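Anti-sigma-E factor ChrR (Rhodobacter sphaeroides, PDB 2Z2S) inhibits the extracytoplasmic function sigma factor sigma-E by holding it in an inactive form, and needs its C-terminal cupin-like domain to respond to singlet oxygen. Local coordinates at residues R4-D9 and D36-R41; V28-S33 and A90-A95. All coordinates share one frame; numbering follows the deposited sequence.

Interaction 1: residues R4-D9 and D36-R41; sequences RHHVSD and DECRAR. With ZN (zinc ion), chain I.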
loop_
_atom_site.group_PDB
_atom_site.type_symbol
_atom_site.label_atom_id
_atom_site.label_comp_id
_atom_site.label_asym_id
_atom_site.label_seq_id
_atom_site.Cartn_x
_atom_site.Cartn_y
_atom_site.Cartn_z
ATOM N N ARG B 4 2.437 4.279 18.910
ATOM C CA ARG B 4 3.296 5.445 18.985
ATOM C C ARG B 4 4.509 5.292 18.080
ATOM O O ARG B 4 5.289 6.228 17.928
ATOM C CB ARG B 4 3.751 5.672 20.431
ATOM C CG ARG B 4 2.831 5.075 21.497
ATOM C CD ARG B 4 3.302 5.470 22.898
ATOM N NE ARG B 4 3.283 4.360 23.859
ATOM C CZ ARG B 4 2.181 3.800 24.358
ATOM N NH1 ARG B 4 0.988 4.239 23.995
ATOM N NH2 ARG B 4 2.273 2.798 25.229
ATOM N N HIS B 5 4.670 4.116 17.481
ATOM C CA HIS B 5 5.797 3.865 16.591
ATOM C C HIS B 5 5.358 3.476 15.198
ATOM O O HIS B 5 4.786 2.408 14.991
ATOM C CB HIS B 5 6.680 2.789 17.176
ATOM C CG HIS B 5 7.326 3.195 18.456
ATOM N ND1 HIS B 5 6.814 2.850 19.688
ATOM C CD2 HIS B 5 8.441 3.923 18.698
ATOM C CE1 HIS B 5 7.592 3.341 20.634
ATOM N NE2 HIS B 5 8.585 3.996 20.061
ATOM N N HIS B 6 5.672 4.337 14.238
ATOM C CA HIS B 6 5.253 4.146 12.861
ATOM C C HIS B 6 6.314 3.829 11.832
ATOM O O HIS B 6 7.492 3.679 12.151
ATOM C CB HIS B 6 4.477 5.383 12.447
ATOM C CG HIS B 6 3.400 5.742 13.421
ATOM N ND1 HIS B 6 2.233 5.019 13.539
ATOM C CD2 HIS B 6 3.347 6.699 14.377
ATOM C CE1 HIS B 6 1.507 5.513 14.527
ATOM N NE2 HIS B 6 2.162 6.531 15.052
ATOM N N VAL B 7 5.880 3.703 10.586
ATOM C CA VAL B 7 6.794 3.402 9.508
ATOM C C VAL B 7 7.408 4.718 9.080
ATOM O O VAL B 7 6.696 5.706 8.905
ATOM C CB VAL B 7 6.061 2.760 8.323
ATOM C CG1 VAL B 7 7.033 2.452 7.219
ATOM C CG2 VAL B 7 5.392 1.517 8.758
ATOM N N SER B 8 8.731 4.735 8.931
ATOM C CA SER B 8 9.443 5.949 8.538
ATOM C C SER B 8 8.928 6.465 7.210
ATOM O O SER B 8 8.414 5.702 6.402
ATOM C CB SER B 8 10.937 5.674 8.433
ATOM O OG SER B 8 11.200 4.718 7.424
ATOM N N ASP B 9 9.061 7.768 6.992
ATOM C CA ASP B 9 8.598 8.370 5.757
ATOM C C ASP B 9 9.282 7.754 4.556
ATOM O O ASP B 9 8.662 7.614 3.504
ATOM C CB ASP B 9 8.829 9.885 5.769
ATOM C CG ASP B 9 7.942 10.607 6.783
ATOM O OD1 ASP B 9 6.780 10.178 6.955
ATOM O OD2 ASP B 9 8.399 11.611 7.390
ATOM N N ASP B 36 -4.248 3.527 11.314
ATOM C CA ASP B 36 -4.844 4.504 10.404
ATOM C C ASP B 36 -4.002 5.738 10.150
ATOM O O ASP B 36 -4.173 6.418 9.145
ATOM C CB ASP B 36 -6.212 4.936 10.898
ATOM C CG ASP B 36 -7.292 3.924 10.570
ATOM O OD1 ASP B 36 -7.063 3.086 9.676
ATOM O OD2 ASP B 36 -8.374 3.971 11.193
ATOM N N GLU B 37 -3.088 6.032 11.052
ATOM C CA GLU B 37 -2.235 7.188 10.874
ATOM C C GLU B 37 -1.313 6.953 9.674
ATOM O O GLU B 37 -1.227 7.775 8.757
ATOM C CB GLU B 37 -1.430 7.403 12.155
ATOM C CG GLU B 37 -0.299 8.366 12.037
ATOM C CD GLU B 37 -0.720 9.626 11.357
ATOM O OE1 GLU B 37 -1.801 10.129 11.726
ATOM O OE2 GLU B 37 0.021 10.109 10.463
ATOM N N CYS B 38 -0.624 5.814 9.683
ATOM C CA CYS B 38 0.289 5.476 8.590
ATOM C C CYS B 38 -0.489 5.214 7.299
ATOM O O CYS B 38 0.012 5.405 6.181
ATOM C CB CYS B 38 1.150 4.258 8.961
ATOM S SG CYS B 38 2.362 4.549 10.305
ATOM N N ARG B 39 -1.730 4.783 7.463
ATOM C CA ARG B 39 -2.588 4.514 6.325
ATOM C C ARG B 39 -2.905 5.833 5.602
ATOM O O ARG B 39 -2.967 5.893 4.370
ATOM C CB ARG B 39 -3.864 3.862 6.815
ATOM C CG ARG B 39 -4.653 3.175 5.740
ATOM C CD ARG B 39 -5.972 2.794 6.334
ATOM N NE ARG B 39 -6.185 1.362 6.483
ATOM C CZ ARG B 39 -6.315 0.515 5.468
ATOM N NH1 ARG B 39 -6.232 0.967 4.224
ATOM N NH2 ARG B 39 -6.594 -0.766 5.692
ATOM N N ALA B 40 -3.109 6.896 6.373
ATOM C CA ALA B 40 -3.376 8.204 5.788
ATOM C C ALA B 40 -2.101 8.777 5.163
ATOM O O ALA B 40 -2.158 9.535 4.181
ATOM C CB ALA B 40 -3.888 9.139 6.834
ATOM N N ARG B 41 -0.953 8.444 5.750
ATOM C CA ARG B 41 0.322 8.911 5.207
ATOM C C ARG B 41 0.609 8.269 3.843
ATOM O O ARG B 41 0.994 8.959 2.885
ATOM C CB ARG B 41 1.446 8.581 6.165
ATOM C CG ARG B 41 1.255 9.199 7.507
ATOM C CD ARG B 41 2.533 9.062 8.276
ATOM N NE ARG B 41 2.390 9.427 9.677
ATOM C CZ ARG B 41 3.328 9.238 10.594
ATOM N NH1 ARG B 41 4.494 8.693 10.250
ATOM N NH2 ARG B 41 3.077 9.541 11.863
HETATM ZN ZN ZN I . 1.541 3.733 12.176
#
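His6 and Cys38 meet at a zinc ion in the zinc-associated anti-sigma (ZAS) domain, two ligands of a Cys2His2 site that His31 and Cys35 complete; Cys35 and Cys38 form its CxxC pair. His6 comes from the loop ahead of helix 9-17, Cys38 from the first turn of helix 36-54. The metal is bound by His6 ND1 at 2.0 Å and by Cys38 SG at 2.2 Å. The sulfur lies oblique to the imidazole and also accepts a weak but nearly straight hydrogen bond from the backbone, Val7 N to Cys38 SG at 3.6 Å (167°), which would draw off some of its negative charge. Over one face of the imidazole, toward its rim, lies Glu37 CG, 4.2 Å from His6 CE1. The Arg41 and His6 side chains cross at about a right angle, Arg41 NH2 3.8 Å from His6 CD2, with guanidinium and ring planes 59° apart. The Arg41 chain is extended from CG to NE (chi3 -170°), which brings NE to Glu37 OE2 within the helix; Glu37 has a second, basic partner on another protein's chain. An alanine in place of Arg41 would probably cost Glu37 its mate within the helix and open a gap beside the His6 ring. In that pairing Arg41 NE donates to the anti lone pair of Glu37 OE2 at 2.6 Å, with the oxygen in the guanidinium plane.

Interaction 2: residues V28-S33 and A90-A95; sequences VATHLS and APAPLA. With ZN (zinc ion), chain I.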
loop_
_atom_site.group_PDB
_atom_site.type_symbol
_atom_site.label_atom_id
_atom_site.label_comp_id
_atom_site.label_asym_id
_atom_site.label_seq_id
_atom_site.Cartn_x
_atom_site.Cartn_y
_atom_site.Cartn_z
ATOM N N VAL B 28 5.318 -3.534 6.416
ATOM C CA VAL B 28 4.797 -2.188 6.274
ATOM C C VAL B 28 3.282 -2.188 6.095
ATOM O O VAL B 28 2.568 -1.420 6.743
ATOM C CB VAL B 28 5.435 -1.481 5.093
ATOM C CG1 VAL B 28 4.788 -0.132 4.888
ATOM C CG2 VAL B 28 6.900 -1.306 5.354
ATOM N N ALA B 29 2.791 -3.061 5.225
ATOM C CA ALA B 29 1.356 -3.138 4.987
ATOM C C ALA B 29 0.560 -3.734 6.152
ATOM O O ALA B 29 -0.624 -3.456 6.281
ATOM C CB ALA B 29 1.072 -3.918 3.704
ATOM N N THR B 30 1.178 -4.548 7.003
ATOM C CA THR B 30 0.418 -5.098 8.113
ATOM C C THR B 30 0.261 -3.985 9.113
ATOM O O THR B 30 -0.749 -3.883 9.812
ATOM C CB THR B 30 1.102 -6.298 8.787
ATOM O OG1 THR B 30 1.209 -7.379 7.853
ATOM C CG2 THR B 30 0.244 -6.787 9.955
ATOM N N HIS B 31 1.264 -3.128 9.180
ATOM C CA HIS B 31 1.161 -2.011 10.090
ATOM C C HIS B 31 0.045 -1.141 9.539
ATOM O O HIS B 31 -0.877 -0.791 10.265
ATOM C CB HIS B 31 2.461 -1.214 10.139
ATOM C CG HIS B 31 2.403 -0.047 11.067
ATOM N ND1 HIS B 31 2.199 -0.186 12.423
ATOM C CD2 HIS B 31 2.503 1.284 10.835
ATOM C CE1 HIS B 31 2.179 1.010 12.988
ATOM N NE2 HIS B 31 2.361 1.918 12.045
ATOM N N LEU B 32 0.114 -0.827 8.244
ATOM C CA LEU B 32 -0.890 0.020 7.609
ATOM C C LEU B 32 -2.312 -0.437 7.866
ATOM O O LEU B 32 -3.221 0.386 7.986
ATOM C CB LEU B 32 -0.669 0.134 6.091
ATOM C CG LEU B 32 0.549 0.899 5.545
ATOM C CD1 LEU B 32 0.363 1.134 4.067
ATOM C CD2 LEU B 32 0.729 2.226 6.252
ATOM N N SER B 33 -2.538 -1.736 7.963
ATOM C CA SER B 33 -3.907 -2.148 8.213
ATOM C C SER B 33 -4.240 -2.174 9.697
ATOM O O SER B 33 -5.350 -2.539 10.068
ATOM C CB SER B 33 -4.171 -3.517 7.629
ATOM O OG SER B 33 -3.724 -4.466 8.557
ATOM N N ALA B 90 -3.847 -11.023 13.150
ATOM C CA ALA B 90 -3.164 -11.368 11.895
ATOM C C ALA B 90 -4.184 -11.003 10.819
ATOM O O ALA B 90 -4.906 -11.876 10.325
ATOM C CB ALA B 90 -2.879 -12.848 11.857
ATOM N N PRO B 91 -4.236 -9.714 10.422
ATOM C CA PRO B 91 -5.227 -9.320 9.414
ATOM C C PRO B 91 -4.958 -8.670 8.035
ATOM O O PRO B 91 -5.583 -9.076 7.051
ATOM C CB PRO B 91 -6.139 -8.438 10.233
ATOM C CG PRO B 91 -5.087 -7.620 11.050
ATOM C CD PRO B 91 -3.906 -8.564 11.286
ATOM N N ALA B 92 -4.070 -7.682 7.940
ATOM C CA ALA B 92 -3.887 -7.007 6.650
ATOM C C ALA B 92 -3.679 -7.983 5.490
ATOM O O ALA B 92 -4.591 -8.223 4.698
ATOM C CB ALA B 92 -2.760 -5.961 6.736
ATOM N N PRO B 93 -2.463 -8.489 5.323
ATOM C CA PRO B 93 -2.200 -9.439 4.258
ATOM C C PRO B 93 -1.588 -10.622 5.001
ATOM O O PRO B 93 -1.794 -11.767 4.642
ATOM C CB PRO B 93 -1.214 -8.683 3.375
ATOM C CG PRO B 93 -0.447 -7.894 4.304
ATOM C CD PRO B 93 -1.248 -7.698 5.567
ATOM N N LEU B 94 -0.838 -10.320 6.054
ATOM C CA LEU B 94 -0.212 -11.328 6.899
ATOM C C LEU B 94 -1.061 -12.600 6.956
ATOM O O LEU B 94 -0.538 -13.712 6.937
ATOM C CB LEU B 94 -0.023 -10.743 8.307
ATOM C CG LEU B 94 0.817 -11.422 9.392
ATOM C CD1 LEU B 94 -0.091 -12.013 10.432
ATOM C CD2 LEU B 94 1.721 -12.465 8.773
ATOM N N ALA B 95 -2.377 -12.418 6.998
ATOM C CA ALA B 95 -3.325 -13.523 7.056
ATOM C C ALA B 95 -3.186 -14.470 5.859
ATOM O O ALA B 95 -3.542 -15.642 5.938
ATOM C CB ALA B 95 -4.758 -12.976 7.148
HETATM ZN ZN ZN I . 1.541 3.733 12.176
#
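Thr30 OG1 borders the proline-rich segment 90-95, 3.4 Å from Pro93 CD and 3.6 Å from Leu94 CB. The contact joins the end of helix 22-32, in the zinc-binding anti-sigma domain, to the segment leading into helix 94-97, in the region required for the response to singlet oxygen. Thr30 and the Pro93 ring cross obliquely, with CD the nearer ring atom and CG behind it. With chi1 at -64°, OG1 stands beside the backbone N and anti to the carbonyl carbon; its polar partner is Leu26 O, one turn back in the same helix. Ala92 points its CB at the helix backbone, 3.6 Å from Thr30 CA and 3.3 Å from Ala29 O, and the two backbones come within 4.9 Å, Thr30 CA to Ala92 CA. Beside it the Ala29 methyl touches the Pro93 ring, CB to CG 4.3 Å. Ser33, just past the helical residues, also borders Ala92, but its modelled side chain is too close to that methyl for the detail to be trusted. Leu94 offers its CB to Thr30 while the end of its side chain leads away. On another side of the helix His31 carries NE2 to the zinc ion, and its ND1 makes a weak hydrogen bond to Gly166 O. Across this buried interface apolar carbons of 90-95 meet methyl, hydroxyl and carbonyl groups of the helix, with no mutual hydrogen bond, so the joint between the two domains depends here on fit of shape, with the threonine hydroxyl satisfied inside its own helix.

Overall arrangement
Interactions 1 and 2 share the zinc ion, which receives His6 and Cys38 from the first and His31 from the second; Cys38 SG and His31 NE2 lie 3.2 Å apart. Their centres are about 13 Å apart, and their segments alternate along the chain. Helices 22-32 and 36-54 follow each other, and Leu32 packs on Cys38 between them. Interaction 1 is partly buried, metal-bound and charged, within the region sufficient to inhibit the sigma factor. Interaction 2 is buried, nearer the centre of the chain and mainly apolar, joining that region to the one required for the singlet-oxygen response. Another protein's chain reaches both, with salt bridges at the first.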